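Local coordinates for protein ribulose bisphosphate carboxylase (Pyrococcus horikoshii, PDB 2D69) that probably catalyses the carboxylation of ribulose 1,5-bisphosphate with carbon dioxide and water to two 3-phosphoglycerates, as part of archaeal AMP degradation, at residues Ala299-Gly313 / Phe332-Val346. Residues are numbered along the deposited sequence; the frame is centred on the assembly and turned at random.
Sequences AKAARMIGVDQIHTG and FLLSKWEHIRPVFPV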
loop_
_atom_site.group_PDB
_atom_site.type_symbol
_atom_site.label_atom_id
_atom_site.label_comp_id
_atom_site.label_asym_id
_atom_site.label_seq_id
_atom_site.Cartn_x
_atom_site.Cartn_y
_atom_site.Cartn_z
ATOM N N ALA A 299 -27.102 14.957 -25.078
ATOM C CA ALA A 299 -27.797 13.836 -24.478
ATOM C C ALA A 299 -27.232 12.495 -24.975
ATOM O O ALA A 299 -27.208 11.515 -24.236
ATOM C CB ALA A 299 -29.289 13.907 -24.788
ATOM N N LYS A 300 -26.844 12.452 -26.242
ATOM C CA LYS A 300 -26.324 11.235 -26.843
ATOM C C LYS A 300 -24.966 10.906 -26.233
ATOM O O LYS A 300 -24.684 9.774 -25.894
ATOM C CB LYS A 300 -26.220 11.401 -28.366
ATOM C CG LYS A 300 -25.602 10.245 -29.117
ATOM C CD LYS A 300 -25.859 10.343 -30.613
ATOM C CE LYS A 300 -27.172 9.701 -31.088
ATOM N NZ LYS A 300 -27.430 10.049 -32.581
ATOM N N ALA A 301 -24.087 11.892 -26.178
ATOM C CA ALA A 301 -22.833 11.713 -25.450
ATOM C C ALA A 301 -23.065 11.226 -24.028
ATOM O O ALA A 301 -22.394 10.292 -23.562
ATOM C CB ALA A 301 -22.036 12.988 -25.458
ATOM N N ALA A 302 -24.016 11.841 -23.318
ATOM C CA ALA A 302 -24.168 11.534 -21.920
ATOM C C ALA A 302 -24.701 10.097 -21.765
ATOM O O ALA A 302 -24.327 9.406 -20.798
ATOM C CB ALA A 302 -25.118 12.568 -21.230
ATOM N N ARG A 303 -25.595 9.666 -22.675
ATOM C CA ARG A 303 -26.110 8.292 -22.649
ATOM C C ARG A 303 -25.000 7.266 -22.956
ATOM O O ARG A 303 -24.933 6.192 -22.355
ATOM C CB ARG A 303 -27.257 8.154 -23.643
ATOM C CG ARG A 303 -27.811 6.747 -23.717
ATOM C CD ARG A 303 -29.127 6.609 -24.436
ATOM N NE ARG A 303 -29.511 5.217 -24.440
ATOM C CZ ARG A 303 -30.299 4.629 -25.329
ATOM N NH1 ARG A 303 -30.833 5.337 -26.330
ATOM N NH2 ARG A 303 -30.576 3.327 -25.215
ATOM N N MET A 304 -24.117 7.610 -23.898
ATOM C CA MET A 304 -23.103 6.691 -24.351
ATOM C C MET A 304 -22.093 6.436 -23.226
ATOM O O MET A 304 -21.833 5.257 -22.872
ATOM C CB MET A 304 -22.473 7.281 -25.644
ATOM C CG MET A 304 -21.355 6.496 -26.324
ATOM S SD MET A 304 -20.687 7.343 -27.902
ATOM C CE MET A 304 -21.846 8.414 -28.067
ATOM N N ILE A 305 -21.606 7.512 -22.607
ATOM C CA ILE A 305 -20.797 7.388 -21.416
ATOM C C ILE A 305 -21.593 6.626 -20.385
ATOM O O ILE A 305 -21.170 5.592 -19.839
ATOM C CB ILE A 305 -20.349 8.789 -20.883
ATOM C CG1 ILE A 305 -19.380 9.413 -21.868
ATOM C CG2 ILE A 305 -19.631 8.608 -19.540
ATOM C CD1 ILE A 305 -19.225 10.911 -21.735
ATOM N N GLY A 306 -22.801 7.108 -20.127
ATOM C CA GLY A 306 -23.682 6.361 -19.262
ATOM C C GLY A 306 -24.329 7.038 -18.090
ATOM O O GLY A 306 -24.274 6.492 -16.998
ATOM N N VAL A 307 -24.991 8.181 -18.297
ATOM C CA VAL A 307 -25.875 8.741 -17.259
ATOM C C VAL A 307 -27.115 7.909 -17.274
ATOM O O VAL A 307 -27.464 7.381 -18.316
ATOM C CB VAL A 307 -26.177 10.277 -17.488
ATOM C CG1 VAL A 307 -24.899 11.052 -17.556
ATOM C CG2 VAL A 307 -27.046 10.484 -18.642
ATOM N N ASP A 308 -27.755 7.704 -16.129
ATOM C CA ASP A 308 -28.962 6.864 -16.063
ATOM C C ASP A 308 -30.276 7.628 -16.230
ATOM O O ASP A 308 -31.351 7.029 -16.542
ATOM C CB ASP A 308 -28.978 6.137 -14.743
ATOM C CG ASP A 308 -27.811 5.230 -14.600
ATOM O OD1 ASP A 308 -27.937 4.073 -15.061
ATOM O OD2 ASP A 308 -26.747 5.585 -14.033
ATOM N N GLN A 309 -30.189 8.941 -16.013
ATOM C CA GLN A 309 -31.331 9.866 -16.166
ATOM C C GLN A 309 -30.804 11.272 -16.415
ATOM O O GLN A 309 -29.716 11.626 -15.960
ATOM C CB GLN A 309 -32.311 9.834 -14.986
ATOM C CG GLN A 309 -31.729 10.027 -13.665
ATOM C CD GLN A 309 -32.673 9.619 -12.542
ATOM O OE1 GLN A 309 -32.973 10.441 -11.654
ATOM N NE2 GLN A 309 -33.084 8.399 -12.547
ATOM N N ILE A 310 -31.519 12.037 -17.204
ATOM C CA ILE A 310 -31.052 13.390 -17.552
ATOM C C ILE A 310 -32.247 14.291 -17.868
ATOM O O ILE A 310 -33.244 13.843 -18.465
ATOM C CB ILE A 310 -30.047 13.353 -18.756
ATOM C CG1 ILE A 310 -29.440 14.717 -19.037
ATOM C CG2 ILE A 310 -30.730 12.867 -19.996
ATOM C CD1 ILE A 310 -28.272 14.672 -19.974
ATOM N N HIS A 311 -32.137 15.545 -17.425
ATOM C CA HIS A 311 -33.134 16.587 -17.651
ATOM C C HIS A 311 -33.210 16.847 -19.123
ATOM O O HIS A 311 -32.174 17.057 -19.713
ATOM C CB HIS A 311 -32.700 17.902 -16.950
ATOM C CG HIS A 311 -32.801 17.861 -15.450
ATOM N ND1 HIS A 311 -33.974 18.138 -14.779
ATOM C CD2 HIS A 311 -31.874 17.610 -14.492
ATOM C CE1 HIS A 311 -33.769 18.021 -13.473
ATOM N NE2 HIS A 311 -32.500 17.719 -13.271
ATOM N N THR A 312 -34.409 16.859 -19.708
ATOM C CA THR A 312 -34.603 17.279 -21.120
ATOM C C THR A 312 -35.550 18.484 -21.421
ATOM O O THR A 312 -35.576 18.922 -22.576
ATOM C CB THR A 312 -35.107 16.107 -21.939
ATOM O OG1 THR A 312 -36.286 15.593 -21.321
ATOM C CG2 THR A 312 -34.095 14.922 -21.888
ATOM N N GLY A 313 -36.318 18.970 -20.443
ATOM C CA GLY A 313 -37.386 19.974 -20.683
ATOM C C GLY A 313 -38.820 19.434 -20.541
ATOM O O GLY A 313 -38.972 18.231 -20.409
ATOM N N PHE A 332 -35.061 9.390 -28.409
ATOM C CA PHE A 332 -33.687 8.918 -28.438
ATOM C C PHE A 332 -33.246 8.308 -27.106
ATOM O O PHE A 332 -32.753 7.198 -27.074
ATOM C CB PHE A 332 -32.703 10.033 -28.803
ATOM C CG PHE A 332 -31.315 9.679 -28.429
ATOM C CD1 PHE A 332 -30.634 8.692 -29.163
ATOM C CD2 PHE A 332 -30.724 10.202 -27.266
ATOM C CE1 PHE A 332 -29.372 8.256 -28.749
ATOM C CE2 PHE A 332 -29.442 9.787 -26.869
ATOM C CZ PHE A 332 -28.766 8.810 -27.619
ATOM N N LEU A 333 -33.415 9.017 -26.005
ATOM C CA LEU A 333 -32.996 8.506 -24.704
ATOM C C LEU A 333 -33.555 7.107 -24.422
ATOM O O LEU A 333 -32.864 6.256 -23.784
ATOM C CB LEU A 333 -33.362 9.452 -23.574
ATOM C CG LEU A 333 -32.511 10.751 -23.526
ATOM C CD1 LEU A 333 -33.052 11.625 -22.429
ATOM C CD2 LEU A 333 -31.041 10.519 -23.257
ATOM N N LEU A 334 -34.778 6.854 -24.897
ATOM C CA LEU A 334 -35.450 5.612 -24.568
ATOM C C LEU A 334 -35.330 4.570 -25.663
ATOM O O LEU A 334 -35.780 3.459 -25.468
ATOM C CB LEU A 334 -36.941 5.861 -24.264
ATOM C CG LEU A 334 -37.293 6.601 -22.978
ATOM C CD1 LEU A 334 -38.744 7.098 -23.065
ATOM C CD2 LEU A 334 -37.084 5.710 -21.773
ATOM N N SER A 335 -34.731 4.915 -26.805
ATOM C CA SER A 335 -34.681 4.025 -27.950
ATOM C C SER A 335 -33.646 2.926 -27.721
ATOM O O SER A 335 -32.689 3.086 -26.950
ATOM C CB SER A 335 -34.288 4.778 -29.239
ATOM O OG SER A 335 -32.964 5.268 -29.108
ATOM N N LYS A 336 -33.899 1.790 -28.358
ATOM C CA LYS A 336 -32.959 0.703 -28.470
ATOM C C LYS A 336 -31.741 1.212 -29.243
ATOM O O LYS A 336 -31.891 1.872 -30.235
ATOM C CB LYS A 336 -33.626 -0.471 -29.177
ATOM C CG LYS A 336 -33.206 -1.869 -28.657
ATOM C CD LYS A 336 -31.693 -2.119 -28.832
ATOM C CE LYS A 336 -31.256 -3.595 -28.530
ATOM N NZ LYS A 336 -29.956 -3.899 -29.133
ATOM N N TRP A 337 -30.527 0.951 -28.723
ATOM C CA TRP A 337 -29.313 1.458 -29.310
ATOM C C TRP A 337 -28.194 0.509 -28.960
ATOM O O TRP A 337 -27.409 0.751 -28.039
ATOM C CB TRP A 337 -29.001 2.844 -28.761
ATOM C CG TRP A 337 -27.944 3.544 -29.480
ATOM C CD1 TRP A 337 -27.610 3.360 -30.774
ATOM C CD2 TRP A 337 -27.086 4.590 -28.990
ATOM N NE1 TRP A 337 -26.602 4.220 -31.131
ATOM C CE2 TRP A 337 -26.259 4.983 -30.055
ATOM C CE3 TRP A 337 -26.942 5.244 -27.762
ATOM C CZ2 TRP A 337 -25.315 6.009 -29.949
ATOM C CZ3 TRP A 337 -25.988 6.251 -27.643
ATOM C CH2 TRP A 337 -25.169 6.613 -28.745
ATOM N N GLU A 338 -28.151 -0.596 -29.699
ATOM C CA GLU A 338 -27.233 -1.681 -29.433
ATOM C C GLU A 338 -27.266 -2.086 -27.957
ATOM O O GLU A 338 -28.333 -2.295 -27.414
ATOM C CB GLU A 338 -25.817 -1.312 -29.900
ATOM C CG GLU A 338 -25.706 -0.835 -31.363
ATOM C CD GLU A 338 -25.839 -1.931 -32.419
ATOM O OE1 GLU A 338 -26.046 -3.074 -32.067
ATOM O OE2 GLU A 338 -25.734 -1.642 -33.609
ATOM N N HIS A 339 -26.099 -2.204 -27.328
ATOM C CA HIS A 339 -25.962 -2.580 -25.899
ATOM C C HIS A 339 -26.195 -1.407 -24.889
ATOM O O HIS A 339 -26.177 -1.642 -23.658
ATOM C CB HIS A 339 -24.544 -3.131 -25.627
ATOM C CG HIS A 339 -23.463 -2.166 -26.006
ATOM N ND1 HIS A 339 -23.208 -1.845 -27.316
ATOM C CD2 HIS A 339 -22.653 -1.372 -25.259
ATOM C CE1 HIS A 339 -22.260 -0.919 -27.376
ATOM N NE2 HIS A 339 -21.903 -0.614 -26.143
ATOM N N ILE A 340 -26.358 -0.177 -25.391
ATOM C CA ILE A 340 -26.558 0.975 -24.528
ATOM C C ILE A 340 -27.966 0.980 -23.921
ATOM O O ILE A 340 -28.964 1.085 -24.614
ATOM C CB ILE A 340 -26.323 2.230 -25.266
ATOM C CG1 ILE A 340 -24.938 2.215 -25.959
ATOM C CG2 ILE A 340 -26.472 3.417 -24.370
ATOM C CD1 ILE A 340 -23.737 2.164 -25.073
ATOM N N ARG A 341 -28.041 0.859 -22.617
ATOM C CA ARG A 341 -29.347 0.803 -21.934
ATOM C C ARG A 341 -30.102 2.121 -22.082
ATOM O O ARG A 341 -29.464 3.219 -22.305
ATOM C CB ARG A 341 -29.117 0.457 -20.468
ATOM C CG ARG A 341 -28.926 -1.037 -20.171
ATOM C CD ARG A 341 -28.447 -1.257 -18.720
ATOM N NE ARG A 341 -27.970 -2.594 -18.433
ATOM C CZ ARG A 341 -26.727 -3.073 -18.648
ATOM N NH1 ARG A 341 -25.732 -2.327 -19.132
ATOM N NH2 ARG A 341 -26.474 -4.319 -18.331
ATOM N N PRO A 342 -31.433 2.081 -22.056
ATOM C CA PRO A 342 -32.196 3.353 -22.137
ATOM C C PRO A 342 -32.092 4.192 -20.843
ATOM O O PRO A 342 -31.907 3.666 -19.759
ATOM C CB PRO A 342 -33.644 2.893 -22.396
ATOM C CG PRO A 342 -33.737 1.490 -21.775
ATOM C CD PRO A 342 -32.312 0.908 -21.936
ATOM N N VAL A 343 -32.203 5.494 -21.008
ATOM C CA VAL A 343 -32.056 6.541 -19.992
ATOM C C VAL A 343 -33.384 7.213 -19.710
ATOM O O VAL A 343 -34.123 7.583 -20.640
ATOM C CB VAL A 343 -31.069 7.610 -20.532
ATOM C CG1 VAL A 343 -31.024 8.878 -19.653
ATOM C CG2 VAL A 343 -29.658 6.982 -20.767
ATOM N N PHE A 344 -33.734 7.377 -18.434
ATOM C CA PHE A 344 -34.902 8.169 -18.043
ATOM C C PHE A 344 -34.772 9.630 -18.416
ATOM O O PHE A 344 -33.855 10.294 -17.954
ATOM C CB PHE A 344 -35.068 8.195 -16.569
ATOM C CG PHE A 344 -35.955 7.100 -16.021
ATOM C CD1 PHE A 344 -35.457 6.205 -15.097
ATOM C CD2 PHE A 344 -37.306 7.044 -16.344
ATOM C CE1 PHE A 344 -36.264 5.212 -14.550
ATOM C CE2 PHE A 344 -38.134 6.035 -15.787
ATOM C CZ PHE A 344 -37.602 5.134 -14.895
ATOM N N PRO A 345 -35.712 10.164 -19.173
ATOM C CA PRO A 345 -35.844 11.634 -19.249
ATOM C C PRO A 345 -36.376 12.143 -17.911
ATOM O O PRO A 345 -37.197 11.447 -17.292
ATOM C CB PRO A 345 -36.875 11.860 -20.343
ATOM C CG PRO A 345 -37.067 10.579 -20.999
ATOM C CD PRO A 345 -36.748 9.488 -19.972
ATOM N N VAL A 346 -35.847 13.276 -17.458
ATOM C CA VAL A 346 -36.235 13.923 -16.235
ATOM C C VAL A 346 -36.997 15.161 -16.669
ATOM O O VAL A 346 -36.459 16.050 -17.374
ATOM C CB VAL A 346 -35.041 14.372 -15.366
ATOM C CG1 VAL A 346 -35.558 15.147 -14.107
ATOM C CG2 VAL A 346 -34.071 13.189 -14.990
HETATM O O HOH W 1 -36.430 18.748 -17.647
#
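Arg303 reaches from its helix into the loop after helix 323-334 and hydrogen-bonds backbone carbonyls of that loop. With CG anti to the backbone N (chi1 178°) and the chain extended, the guanidinium lies among them. NH1 and NH2 grip Ser335 O end-on, NH2 at 2.7 Å from that oxygen. NE donates to Arg341 O at 2.9 Å, from above the carbonyl plane. Leu333 O lies over one guanidinium face and Trp337 CE3 over the other. A leucine in place of Arg303 would probably leave the carbonyls of Ser335 and Arg341 without these donors and the loop less fixed.

Strands 309-311 and 344-346 pair in parallel. Ile310 N donates to Phe344 O at 3.0 Å, and Val346 N to Ile310 O at 2.8 Å.

Carbon contacts pack around these bonds. Leu333 CD1 touches Ile310 CG2 and Thr312 CG2. Lys300 CE meets Phe332 CE1 at 3.5 Å; Lys300 NZ bonds Phe123 O and Asp122. Val346 CB makes a CH-pi contact over one face of the ring of His311, a predicted substrate-binding residue near a bound sulfate.

The contact joins the strands of TIM-barrel beta-alpha-beta unit 309-311, 323-334, 344-348, and brings in preceding helix 295-305.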